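Local coordinates for chitinase (Paenibacillus sp. FPU-7, PDB 5GZT), which probably hydrolyses internal beta-1,4 linkages between N-acetylglucosamine units in chitin and chitodextrins, as a multi-modular bacterial cell-surface enzyme, at residues B[57-63]-B[79-83]; B[115-121]-B[132-138]; B[142-147]-B[160-164]; B[469-474]-B[520-526]. One frame throughout, in Å; residues are numbered along the deposited sequence. Where two conformers were deposited one is given.

Interaction 1: residues B[57-63]-B[79-83]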
loop_
_atom_site.group_PDB
_atom_site.type_symbol
_atom_site.label_atom_id
_atom_site.label_comp_id
_atom_site.label_asym_id
_atom_site.label_seq_id
_atom_site.Cartn_x
_atom_site.Cartn_y
_atom_site.Cartn_z
ATOM N N LEU B 57 -56.813 26.193 -25.494
ATOM C CA LEU B 57 -58.182 26.006 -25.934
ATOM C C LEU B 57 -59.011 26.550 -24.792
ATOM O O LEU B 57 -58.942 25.996 -23.676
ATOM C CB LEU B 57 -58.515 24.505 -26.176
ATOM C CG LEU B 57 -57.881 23.945 -27.471
ATOM C CD1 LEU B 57 -56.381 24.066 -27.426
ATOM C CD2 LEU B 57 -58.333 22.525 -27.706
ATOM N N LYS B 58 -59.736 27.644 -25.018
ATOM C CA LYS B 58 -60.423 28.357 -23.895
ATOM C C LYS B 58 -61.818 27.909 -23.733
ATOM O O LYS B 58 -62.341 27.167 -24.601
ATOM C CB LYS B 58 -60.413 29.851 -24.100
ATOM C CG LYS B 58 -59.055 30.478 -23.870
ATOM C CD LYS B 58 -59.014 31.235 -22.564
ATOM C CE LYS B 58 -57.668 31.877 -22.418
ATOM N NZ LYS B 58 -57.462 32.287 -21.024
ATOM N N ASP B 59 -62.445 28.328 -22.618
ATOM C CA ASP B 59 -63.818 27.872 -22.318
ATOM C C ASP B 59 -64.856 28.356 -23.400
ATOM O O ASP B 59 -65.938 27.774 -23.514
ATOM C CB ASP B 59 -64.265 28.208 -20.830
ATOM C CG ASP B 59 -65.523 27.402 -20.373
ATOM O OD1 ASP B 59 -65.647 26.156 -20.533
ATOM O OD2 ASP B 59 -66.454 28.025 -19.838
ATOM N N LEU B 60 -64.501 29.373 -24.199
ATOM C CA LEU B 60 -65.367 29.876 -25.312
ATOM C C LEU B 60 -65.438 28.870 -26.520
ATOM O O LEU B 60 -66.377 28.945 -27.351
ATOM C CB LEU B 60 -64.893 31.283 -25.736
ATOM C CG LEU B 60 -64.606 32.328 -24.585
ATOM C CD1 LEU B 60 -63.206 32.989 -24.666
ATOM C CD2 LEU B 60 -65.720 33.381 -24.434
ATOM N N LEU B 61 -64.475 27.922 -26.594
ATOM C CA LEU B 61 -64.493 26.840 -27.590
ATOM C C LEU B 61 -65.861 26.173 -27.707
ATOM O O LEU B 61 -66.359 25.651 -26.733
ATOM C CB LEU B 61 -63.465 25.743 -27.263
ATOM C CG LEU B 61 -63.200 24.796 -28.437
ATOM C CD1 LEU B 61 -62.375 25.514 -29.478
ATOM C CD2 LEU B 61 -62.425 23.561 -28.000
ATOM N N PRO B 62 -66.471 26.178 -28.915
ATOM C CA PRO B 62 -67.816 25.587 -29.005
ATOM C C PRO B 62 -67.795 24.071 -29.000
ATOM O O PRO B 62 -66.754 23.461 -29.309
ATOM C CB PRO B 62 -68.374 26.116 -30.355
ATOM C CG PRO B 62 -67.489 27.229 -30.757
ATOM C CD PRO B 62 -66.170 27.084 -30.045
ATOM N N ALA B 63 -68.945 23.486 -28.684
ATOM C CA ALA B 63 -69.121 22.065 -28.758
ATOM C C ALA B 63 -68.733 21.563 -30.182
ATOM O O ALA B 63 -68.859 22.311 -31.163
ATOM C CB ALA B 63 -70.561 21.714 -28.431
ATOM N N ALA B 79 -58.465 23.709 -21.815
ATOM C CA ALA B 79 -59.140 24.326 -20.676
ATOM C C ALA B 79 -60.535 24.735 -21.145
ATOM O O ALA B 79 -60.875 25.933 -21.201
ATOM C CB ALA B 79 -58.313 25.548 -20.246
ATOM N N ALA B 80 -61.313 23.751 -21.572
ATOM C CA ALA B 80 -62.541 24.040 -22.301
ATOM C C ALA B 80 -63.541 22.992 -21.908
ATOM O O ALA B 80 -63.280 21.788 -22.044
ATOM C CB ALA B 80 -62.268 24.069 -23.818
ATOM N N SER B 81 -64.665 23.440 -21.323
ATOM C CA SER B 81 -65.726 22.519 -20.823
ATOM C C SER B 81 -66.580 21.847 -21.895
ATOM O O SER B 81 -67.277 20.837 -21.614
ATOM C CB SER B 81 -66.647 23.247 -19.800
ATOM O OG SER B 81 -67.392 24.289 -20.430
ATOM N N ALA B 82 -66.532 22.330 -23.132
ATOM C CA ALA B 82 -67.424 21.786 -24.181
ATOM C C ALA B 82 -66.884 20.467 -24.812
ATOM O O ALA B 82 -66.745 20.366 -26.046
ATOM C CB ALA B 82 -67.686 22.869 -25.248
ATOM N N ASN B 83 -66.656 19.451 -23.970
ATOM C CA ASN B 83 -66.177 18.114 -24.423
ATOM C C ASN B 83 -65.089 18.207 -25.541
ATOM O O ASN B 83 -65.281 17.750 -26.670
ATOM C CB ASN B 83 -67.354 17.227 -24.832
ATOM C CG ASN B 83 -68.503 17.292 -23.817
ATOM O OD1 ASN B 83 -68.330 17.015 -22.603
ATOM N ND2 ASN B 83 -69.674 17.709 -24.303
HETATM O O HOH W 1 -65.603 24.932 -24.049
HETATM O O HOH W 2 -65.282 21.375 -28.241
#

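Interaction 2: residues B[115-121]-B[132-138]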
loop_
_atom_site.group_PDB
_atom_site.type_symbol
_atom_site.label_atom_id
_atom_site.label_comp_id
_atom_site.label_asym_id
_atom_site.label_seq_id
_atom_site.Cartn_x
_atom_site.Cartn_y
_atom_site.Cartn_z
ATOM N N VAL B 115 -45.206 13.999 -27.177
ATOM C CA VAL B 115 -45.519 14.901 -26.088
ATOM C C VAL B 115 -44.514 14.546 -24.978
ATOM O O VAL B 115 -44.430 13.381 -24.539
ATOM C CB VAL B 115 -46.981 14.747 -25.680
ATOM C CG1 VAL B 115 -47.333 15.728 -24.545
ATOM C CG2 VAL B 115 -47.906 15.017 -26.894
ATOM N N THR B 116 -43.635 15.488 -24.596
ATOM C CA THR B 116 -42.641 15.115 -23.551
ATOM C C THR B 116 -43.333 14.883 -22.156
ATOM O O THR B 116 -43.025 13.916 -21.438
ATOM C CB THR B 116 -41.628 16.253 -23.357
ATOM O OG1 THR B 116 -41.022 16.544 -24.594
ATOM C CG2 THR B 116 -40.526 15.875 -22.321
ATOM N N THR B 117 -44.205 15.824 -21.792
ATOM C CA THR B 117 -44.995 15.775 -20.539
ATOM C C THR B 117 -46.462 16.006 -20.773
ATOM O O THR B 117 -46.881 17.021 -21.349
ATOM C CB THR B 117 -44.407 16.772 -19.494
ATOM O OG1 THR B 117 -43.050 16.387 -19.304
ATOM C CG2 THR B 117 -45.146 16.662 -18.130
ATOM N N LEU B 118 -47.261 15.029 -20.353
ATOM C CA LEU B 118 -48.696 15.165 -20.430
ATOM C C LEU B 118 -49.251 15.158 -18.970
ATOM O O LEU B 118 -49.066 14.176 -18.250
ATOM C CB LEU B 118 -49.330 14.019 -21.258
ATOM C CG LEU B 118 -50.828 13.960 -21.261
ATOM C CD1 LEU B 118 -51.544 15.086 -21.990
ATOM C CD2 LEU B 118 -51.341 12.627 -21.743
ATOM N N THR B 119 -49.973 16.218 -18.597
ATOM C CA THR B 119 -50.538 16.373 -17.248
ATOM C C THR B 119 -52.059 16.309 -17.328
ATOM O O THR B 119 -52.692 17.091 -18.006
ATOM C CB THR B 119 -50.022 17.648 -16.575
ATOM O OG1 THR B 119 -48.600 17.614 -16.590
ATOM C CG2 THR B 119 -50.515 17.808 -15.133
ATOM N N LEU B 120 -52.632 15.354 -16.604
ATOM C CA LEU B 120 -54.047 15.121 -16.621
ATOM C C LEU B 120 -54.753 15.473 -15.286
ATOM O O LEU B 120 -54.426 14.886 -14.243
ATOM C CB LEU B 120 -54.278 13.653 -16.930
ATOM C CG LEU B 120 -53.599 13.112 -18.221
ATOM C CD1 LEU B 120 -53.877 11.634 -18.351
ATOM C CD2 LEU B 120 -54.153 13.892 -19.373
ATOM N N ASN B 121 -55.765 16.357 -15.403
ATOM C CA ASN B 121 -56.535 16.877 -14.275
ATOM C C ASN B 121 -57.977 16.608 -14.445
ATOM O O ASN B 121 -58.774 17.057 -13.607
ATOM C CB ASN B 121 -56.257 18.390 -14.149
ATOM C CG ASN B 121 -54.850 18.688 -13.690
ATOM O OD1 ASN B 121 -54.104 19.515 -14.295
ATOM N ND2 ASN B 121 -54.511 18.155 -12.564
ATOM N N VAL B 132 -45.972 9.698 -25.553
ATOM C CA VAL B 132 -45.989 10.568 -24.356
ATOM C C VAL B 132 -44.770 10.111 -23.527
ATOM O O VAL B 132 -44.683 8.950 -23.157
ATOM C CB VAL B 132 -47.244 10.369 -23.537
ATOM C CG1 VAL B 132 -47.128 11.156 -22.197
ATOM C CG2 VAL B 132 -48.461 10.881 -24.265
ATOM N N GLY B 133 -43.810 11.004 -23.288
ATOM C CA GLY B 133 -42.634 10.566 -22.484
ATOM C C GLY B 133 -42.992 10.382 -21.001
ATOM O O GLY B 133 -42.656 9.362 -20.417
ATOM N N THR B 134 -43.717 11.358 -20.383
ATOM C CA THR B 134 -44.188 11.183 -18.956
ATOM C C THR B 134 -45.617 11.640 -18.806
ATOM O O THR B 134 -45.899 12.763 -19.248
ATOM C CB THR B 134 -43.283 11.948 -17.998
ATOM O OG1 THR B 134 -41.985 11.440 -18.164
ATOM C CG2 THR B 134 -43.668 11.748 -16.438
ATOM N N ALA B 135 -46.513 10.751 -18.326
ATOM C CA ALA B 135 -47.894 11.103 -18.075
ATOM C C ALA B 135 -47.951 11.408 -16.541
ATOM O O ALA B 135 -47.639 10.537 -15.737
ATOM C CB ALA B 135 -48.855 9.961 -18.389
ATOM N N VAL B 136 -48.381 12.621 -16.203
ATOM C CA VAL B 136 -48.548 13.101 -14.796
ATOM C C VAL B 136 -50.037 13.056 -14.561
ATOM O O VAL B 136 -50.819 13.819 -15.146
ATOM C CB VAL B 136 -47.991 14.476 -14.615
ATOM C CG1 VAL B 136 -48.208 14.955 -13.137
ATOM C CG2 VAL B 136 -46.503 14.484 -14.902
ATOM N N VAL B 137 -50.444 12.031 -13.867
ATOM C CA VAL B 137 -51.865 11.747 -13.665
ATOM C C VAL B 137 -52.212 12.213 -12.206
ATOM O O VAL B 137 -51.994 11.519 -11.220
ATOM C CB VAL B 137 -52.142 10.282 -13.791
ATOM C CG1 VAL B 137 -53.630 10.043 -13.813
ATOM C CG2 VAL B 137 -51.448 9.709 -15.048
ATOM N N ASN B 138 -52.691 13.440 -12.116
ATOM C CA ASN B 138 -53.187 13.969 -10.835
ATOM C C ASN B 138 -54.498 13.376 -10.532
ATOM O O ASN B 138 -55.048 12.599 -11.321
ATOM C CB ASN B 138 -53.236 15.495 -10.903
ATOM C CG ASN B 138 -51.877 16.121 -11.054
ATOM O OD1 ASN B 138 -50.809 15.673 -10.549
ATOM N ND2 ASN B 138 -51.903 17.254 -11.720
HETATM O O HOH W 3 -40.941 13.126 -20.245
#

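Interaction 3: residues B[142-147]-B[160-164]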
loop_
_atom_site.group_PDB
_atom_site.type_symbol
_atom_site.label_atom_id
_atom_site.label_comp_id
_atom_site.label_asym_id
_atom_site.label_seq_id
_atom_site.Cartn_x
_atom_site.Cartn_y
_atom_site.Cartn_z
ATOM N N LYS B 142 -57.708 10.504 -12.767
ATOM C CA LYS B 142 -57.950 9.140 -12.401
ATOM C C LYS B 142 -58.768 8.416 -13.478
ATOM O O LYS B 142 -59.813 8.904 -13.894
ATOM C CB LYS B 142 -58.773 9.101 -11.119
ATOM C CG LYS B 142 -58.733 7.768 -10.409
ATOM C CD LYS B 142 -59.615 7.837 -9.152
ATOM C CE LYS B 142 -59.570 6.485 -8.474
ATOM N NZ LYS B 142 -60.863 6.221 -7.806
ATOM N N GLY B 143 -58.356 7.216 -13.848
ATOM C CA GLY B 143 -59.127 6.414 -14.801
ATOM C C GLY B 143 -58.884 6.836 -16.255
ATOM O O GLY B 143 -59.590 6.392 -17.133
ATOM N N SER B 144 -57.935 7.717 -16.511
ATOM C CA SER B 144 -57.589 8.062 -17.895
ATOM C C SER B 144 -57.104 6.799 -18.668
ATOM O O SER B 144 -56.654 5.827 -18.059
ATOM C CB SER B 144 -56.541 9.157 -17.950
ATOM O OG SER B 144 -57.126 10.425 -17.595
ATOM N N SER B 145 -57.270 6.826 -19.986
ATOM C CA SER B 145 -56.871 5.711 -20.882
ATOM C C SER B 145 -55.948 6.172 -22.000
ATOM O O SER B 145 -56.073 7.293 -22.568
ATOM C CB SER B 145 -58.086 5.018 -21.482
ATOM O OG SER B 145 -58.908 5.954 -22.139
ATOM N N PHE B 146 -54.984 5.313 -22.289
ATOM C CA PHE B 146 -54.026 5.522 -23.374
ATOM C C PHE B 146 -54.099 4.337 -24.344
ATOM O O PHE B 146 -54.021 3.209 -23.913
ATOM C CB PHE B 146 -52.670 5.539 -22.828
ATOM C CG PHE B 146 -52.389 6.702 -21.984
ATOM C CD1 PHE B 146 -52.694 6.665 -20.610
ATOM C CD2 PHE B 146 -51.745 7.819 -22.515
ATOM C CE1 PHE B 146 -52.369 7.756 -19.803
ATOM C CE2 PHE B 146 -51.451 8.886 -21.696
ATOM C CZ PHE B 146 -51.732 8.831 -20.351
ATOM N N GLU B 147 -54.290 4.602 -25.623
ATOM C CA GLU B 147 -54.224 3.475 -26.627
ATOM C C GLU B 147 -52.789 2.982 -26.708
ATOM O O GLU B 147 -52.586 1.810 -26.781
ATOM C CB GLU B 147 -54.741 3.874 -27.996
ATOM C CG GLU B 147 -56.250 3.969 -28.035
ATOM C CD GLU B 147 -56.785 4.378 -29.395
ATOM O OE1 GLU B 147 -55.982 4.703 -30.317
ATOM O OE2 GLU B 147 -58.025 4.394 -29.535
ATOM N N SER B 160 -54.242 4.058 -11.601
ATOM C CA SER B 160 -55.584 3.968 -12.161
ATOM C C SER B 160 -55.715 4.008 -13.690
ATOM O O SER B 160 -56.837 3.852 -14.225
ATOM C CB SER B 160 -56.430 5.142 -11.613
ATOM O OG SER B 160 -56.121 6.393 -12.292
ATOM N N VAL B 161 -54.673 4.331 -14.400
ATOM C CA VAL B 161 -54.840 4.550 -15.844
ATOM C C VAL B 161 -54.810 3.180 -16.544
ATOM O O VAL B 161 -54.209 2.227 -16.057
ATOM C CB VAL B 161 -53.796 5.507 -16.466
ATOM C CG1 VAL B 161 -53.757 6.823 -15.707
ATOM C CG2 VAL B 161 -52.419 4.904 -16.500
ATOM N N THR B 162 -55.530 3.090 -17.643
ATOM C CA THR B 162 -55.481 1.896 -18.500
ATOM C C THR B 162 -54.674 2.165 -19.778
ATOM O O THR B 162 -54.602 3.294 -20.274
ATOM C CB THR B 162 -56.847 1.406 -18.854
ATOM O OG1 THR B 162 -57.617 2.508 -19.335
ATOM C CG2 THR B 162 -57.484 0.714 -17.636
ATOM N N THR B 163 -54.050 1.108 -20.277
ATOM C CA THR B 163 -53.227 1.180 -21.466
ATOM C C THR B 163 -53.442 0.008 -22.467
ATOM O O THR B 163 -53.990 -1.052 -22.118
ATOM C CB THR B 163 -51.754 1.118 -21.052
ATOM O OG1 THR B 163 -51.535 -0.139 -20.457
ATOM C CG2 THR B 163 -51.339 2.225 -20.058
ATOM N N GLY B 164 -52.924 0.193 -23.691
ATOM C CA GLY B 164 -52.785 -0.909 -24.687
ATOM C C GLY B 164 -54.179 -1.191 -25.180
ATOM O O GLY B 164 -55.107 -0.440 -24.825
HETATM O O HOH W 4 -59.712 3.660 -18.047
HETATM O O HOH W 5 -56.505 2.122 -23.731
#

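Interaction 4: residues B[469-474]-B[520-526]. With FMT (formic acid), chain G.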
loop_
_atom_site.group_PDB
_atom_site.type_symbol
_atom_site.label_atom_id
_atom_site.label_comp_id
_atom_site.label_asym_id
_atom_site.label_seq_id
_atom_site.Cartn_x
_atom_site.Cartn_y
_atom_site.Cartn_z
ATOM N N LEU B 469 -19.083 11.904 -5.472
ATOM C CA LEU B 469 -18.457 10.622 -5.178
ATOM C C LEU B 469 -18.955 9.535 -6.092
ATOM O O LEU B 469 -18.160 8.747 -6.668
ATOM C CB LEU B 469 -18.632 10.228 -3.686
ATOM C CG LEU B 469 -17.937 11.141 -2.683
ATOM C CD1 LEU B 469 -18.449 10.862 -1.291
ATOM C CD2 LEU B 469 -16.441 10.926 -2.755
ATOM N N THR B 470 -20.277 9.485 -6.239
ATOM C CA THR B 470 -20.899 8.460 -7.067
ATOM C C THR B 470 -20.440 8.692 -8.493
ATOM O O THR B 470 -20.102 7.733 -9.208
ATOM C CB THR B 470 -22.449 8.515 -6.924
ATOM O OG1 THR B 470 -22.831 7.960 -5.643
ATOM C CG2 THR B 470 -23.127 7.717 -8.054
ATOM N N LYS B 471 -20.349 9.975 -8.897
ATOM C CA LYS B 471 -19.820 10.289 -10.233
ATOM C C LYS B 471 -18.359 9.996 -10.475
ATOM O O LYS B 471 -18.035 9.446 -11.515
ATOM C CB LYS B 471 -20.163 11.705 -10.644
ATOM C CG LYS B 471 -21.670 11.895 -10.764
ATOM C CD LYS B 471 -22.040 13.212 -11.428
ATOM C CE LYS B 471 -23.241 13.846 -10.738
ATOM N NZ LYS B 471 -23.788 14.895 -11.631
ATOM N N ILE B 472 -17.460 10.314 -9.536
ATOM C CA ILE B 472 -16.013 10.107 -9.819
ATOM C C ILE B 472 -15.570 8.698 -9.606
ATOM O O ILE B 472 -14.585 8.250 -10.180
ATOM C CB ILE B 472 -15.113 11.047 -8.982
ATOM C CG1 ILE B 472 -15.165 10.750 -7.473
ATOM C CG2 ILE B 472 -15.474 12.491 -9.244
ATOM C CD1 ILE B 472 -14.696 11.902 -6.590
ATOM N N THR B 473 -16.288 7.952 -8.789
ATOM C CA THR B 473 -15.792 6.627 -8.388
ATOM C C THR B 473 -15.574 5.686 -9.528
ATOM O O THR B 473 -14.597 4.910 -9.511
ATOM C CB THR B 473 -16.699 6.000 -7.275
ATOM O OG1 THR B 473 -16.566 6.767 -6.072
ATOM C CG2 THR B 473 -16.282 4.656 -6.927
ATOM N N PRO B 474 -16.462 5.714 -10.569
ATOM C CA PRO B 474 -16.147 4.843 -11.710
ATOM C C PRO B 474 -14.848 5.139 -12.428
ATOM O O PRO B 474 -14.236 4.241 -12.996
ATOM C CB PRO B 474 -17.347 5.044 -12.642
ATOM C CG PRO B 474 -18.465 5.321 -11.730
ATOM C CD PRO B 474 -17.852 6.173 -10.615
ATOM N N ASN B 520 -22.312 7.307 1.145
ATOM C CA ASN B 520 -22.464 8.034 -0.105
ATOM C C ASN B 520 -22.312 7.147 -1.353
ATOM O O ASN B 520 -22.194 7.635 -2.453
ATOM C CB ASN B 520 -21.474 9.187 -0.122
ATOM C CG ASN B 520 -21.953 10.364 0.668
ATOM O OD1 ASN B 520 -22.782 11.125 0.188
ATOM N ND2 ASN B 520 -21.434 10.542 1.892
ATOM N N GLY B 521 -22.302 5.840 -1.209
ATOM C CA GLY B 521 -22.215 4.991 -2.365
ATOM C C GLY B 521 -20.853 4.508 -2.724
ATOM O O GLY B 521 -20.753 3.689 -3.640
ATOM N N VAL B 522 -19.773 4.969 -2.060
ATOM C CA VAL B 522 -18.473 4.478 -2.504
ATOM C C VAL B 522 -18.330 3.033 -2.030
ATOM O O VAL B 522 -18.606 2.745 -0.879
ATOM C CB VAL B 522 -17.313 5.360 -2.024
ATOM C CG1 VAL B 522 -16.004 4.889 -2.595
ATOM C CG2 VAL B 522 -17.616 6.848 -2.293
ATOM N N PRO B 523 -17.906 2.103 -2.915
ATOM C CA PRO B 523 -17.720 0.744 -2.517
ATOM C C PRO B 523 -16.525 0.498 -1.561
ATOM O O PRO B 523 -15.451 1.027 -1.811
ATOM C CB PRO B 523 -17.376 0.017 -3.844
ATOM C CG PRO B 523 -17.834 0.943 -4.914
ATOM C CD PRO B 523 -17.672 2.285 -4.345
ATOM N N ALA B 524 -16.675 -0.454 -0.650
ATOM C CA ALA B 524 -15.610 -0.813 0.330
ATOM C C ALA B 524 -14.295 -1.104 -0.370
ATOM O O ALA B 524 -13.261 -0.503 -0.016
ATOM C CB ALA B 524 -16.049 -1.998 1.231
ATOM N N GLU B 525 -14.400 -1.971 -1.386
ATOM C CA GLU B 525 -13.425 -2.348 -2.405
ATOM C C GLU B 525 -12.459 -1.225 -2.868
ATOM O O GLU B 525 -11.356 -1.473 -3.355
ATOM C CB GLU B 525 -14.216 -2.829 -3.662
ATOM C CG GLU B 525 -13.493 -3.871 -4.489
ATOM C CD GLU B 525 -14.447 -4.731 -5.289
ATOM O OE1 GLU B 525 -14.242 -5.984 -5.406
ATOM O OE2 GLU B 525 -15.408 -4.117 -5.786
ATOM N N LYS B 526 -12.958 -0.013 -2.843
ATOM C CA LYS B 526 -12.245 1.121 -3.409
ATOM C C LYS B 526 -11.839 2.123 -2.291
ATOM O O LYS B 526 -11.521 3.324 -2.585
ATOM C CB LYS B 526 -13.149 1.826 -4.453
ATOM C CG LYS B 526 -13.304 1.073 -5.771
ATOM C CD LYS B 526 -14.014 1.874 -6.852
ATOM C CE LYS B 526 -13.682 1.255 -8.241
ATOM N NZ LYS B 526 -14.246 2.120 -9.303
HETATM C C FMT G . -12.459 1.382 -12.274
HETATM O O1 FMT G . -12.508 2.396 -12.994
HETATM O O2 FMT G . -13.534 0.823 -11.678
HETATM O O HOH W 6 -23.609 9.495 -3.588
#

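Interaction 1: residues B[57-63]-B[79-83]
The Asp59 side chain lies over the backbone at Ser81 and holds it by one oxygen. Asp59 OD1 accepts a hydrogen bond from Ser81 OG at 2.6 Å and another from Ser81 N at 3.0 Å. Before this, strand pairing is running out: Ala79 N donates to Leu57 O at 3.0 Å. The two segments then separate. Residues Lys58 to Leu61 form a type I beta turn, closed by a bond from Leu61 N to Lys58 O at 3.0 Å.

The gap is filled in two ways. On the buried side, the methyl of Ala80 meets Leu61, with Ala80 CB 4.0 Å from Leu61 CB. Leu61 also reaches Ile36 and Val67, so this methyl extends the apolar interior. Further on, Ala82 CB lies 3.4 Å from Leu61 O and 4.4 Å from Ala63 CB. The polar groups are joined by water. Water 1 donates to Asp59 O and Leu61 O, each at 2.9 Å, and accepts from Ala82 N at 2.9 Å. Water 2 links Pro62 O and Ala82 O, at 2.8 Å from each.

Ala82 is the centre of an inverse gamma turn. Both segments leave strands of one parallel sheet and lead to strands of the other. Such stacked turns between successive coils are characteristic of a parallel beta-helix.

Interaction 2: residues B[115-121]-B[132-138]
This is a parallel strand pair between successive coils of a parallel beta-helix, formed by strands 117-120 and 134-137 of one of its sheets. The short strand axes approach to 4.6 Å and run 16° apart. The register is one to one, from Val115 beside Val132 to Leu120 beside Val137.

Backbone hydrogen bonds alternate along the pair. Leu118 N donates to Thr134 O at 2.9 Å, and Leu118 O accepts from Val136 N at 2.7 Å. Leu120 N then donates to Val136 O at 2.8 Å. The last bond, Asn138 N to Leu120 O at 3.1 Å, is weak.

Paired residues put their side chains on the same face, and two pairs, Val115 with Val132 and Thr117 with Thr134, are identical. Val115, Leu118, Leu120, Val132, Ala135 and Val137 share the inward face. There Leu118 CB lies 3.7 Å from Val132 CG1, and Phe146 covers Leu118, Leu120 and Ala135. Thr117, Thr119, Thr134 and Val136 share the opposite, more exposed face, where Thr117 CG2 meets Val136 CG2 at 4.1 Å.

Both strands turn a corner at the same level, at Thr116 and Gly133. The pairing continues through it: Gly133 N donates to Val115 O at 2.8 Å. Thr134 OG1 is hydrogen-bonded to Lys152 NZ. At this corner Thr116 O accepts from Thr134 N at 2.9 Å and also from water 3 at 2.5 Å.

Interaction 3: residues B[142-147]-B[160-164]
Lys142 opens this parallel pairing of two coils of the beta-helix with a van der Waals contact: Lys142 CG lies 3.5 Å from Ser160 OG. Gly143 N donates to the same Ser160 OG at 2.8 Å. That hydroxyl also bonds to Ala157 O. Gly143 has positive phi, and a CB there would collide with the carbonyl oxygen of Lys142, which favours glycine. Ser144 O accepts from Thr162 N at 3.0 Å, while its hydroxyl bonds to Gly141 and Thr124.

Ser145 pairs with Thr162, and Ser145 CB lies 3.3 Å from Thr162 OG1. Phe146 N donates to Thr162 O at 2.9 Å. The Phe146 ring lies in the interior of the beta-helix, among Leu118, Leu120, Ile126 and Ala135. Phe146 CE1 lies 4.3 Å from Val161 CB. Strand 162-163 is the last of its sheet within this chain. Gly164 N makes only a weak bond to Phe146 O at 3.2 Å. Water 5 donates to Phe146 O at 2.7 Å and to Gly164 O at 3.1 Å.

Interaction 4: residues B[469-474]-B[520-526]
In this TIM barrel of glycosyl hydrolase family 18, the short helix 469-472 packs on the loop that carries helix 510-519 into the N-terminal end of barrel strand 527-532. TIM-barrel active sites lie at the C-terminal ends of the strands. The loop begins with a Schellman motif, in which Gly521, with positive phi, is the C-prime residue.

Leu469 CD1 lies 3.7 Å from Asn520 CB, and Leu469 CB lies 3.8 Å from Val522 CG2. Tyr517 touches both Leu469 and Val522. On the exposed side, water 6 bridges Thr470 OG1 at 2.7 Å and Asn520 O at 2.6 Å.

Thr473 OG1 donates a hydrogen bond to Leu469 O at 2.6 Å. Thr473 CG2 lies 3.8 Å from Pro523 CD and 3.6 Å from Lys526 CD. The Lys526 ammonium lies at the far end of the contact, where it bonds to Leu476 O. Lys526 NZ donates to Thr473 O at 2.8 Å and to O2 of a formic acid molecule, probably from the crystallisation liquor, at 2.8 Å.

Interactions 1, 2 and 3 follow one another along the beta-helix. Interaction 4 belongs to the first glycosyl hydrolase family 18 TIM barrel. Interactions 2 and 3 share one interior: their centres are 12 Å apart, Ala135 CB lies 3.7 Å from Phe146 CZ, and Val137 CG1 lies 3.7 Å from Val161 CG1. Interaction 1 is nearer the start of the beta-helix, its centre 20 Å from that of interaction 2, with no direct touch. Interaction 4 stands apart, its centre 35 Å from that of interaction 2 and 54 Å from that of interaction 1. The bound sodium belongs to the beta-helix, at Glu44, Thr50, Phe52 and Ser72, about 13 Å from the Thr116 side chain of interaction 2.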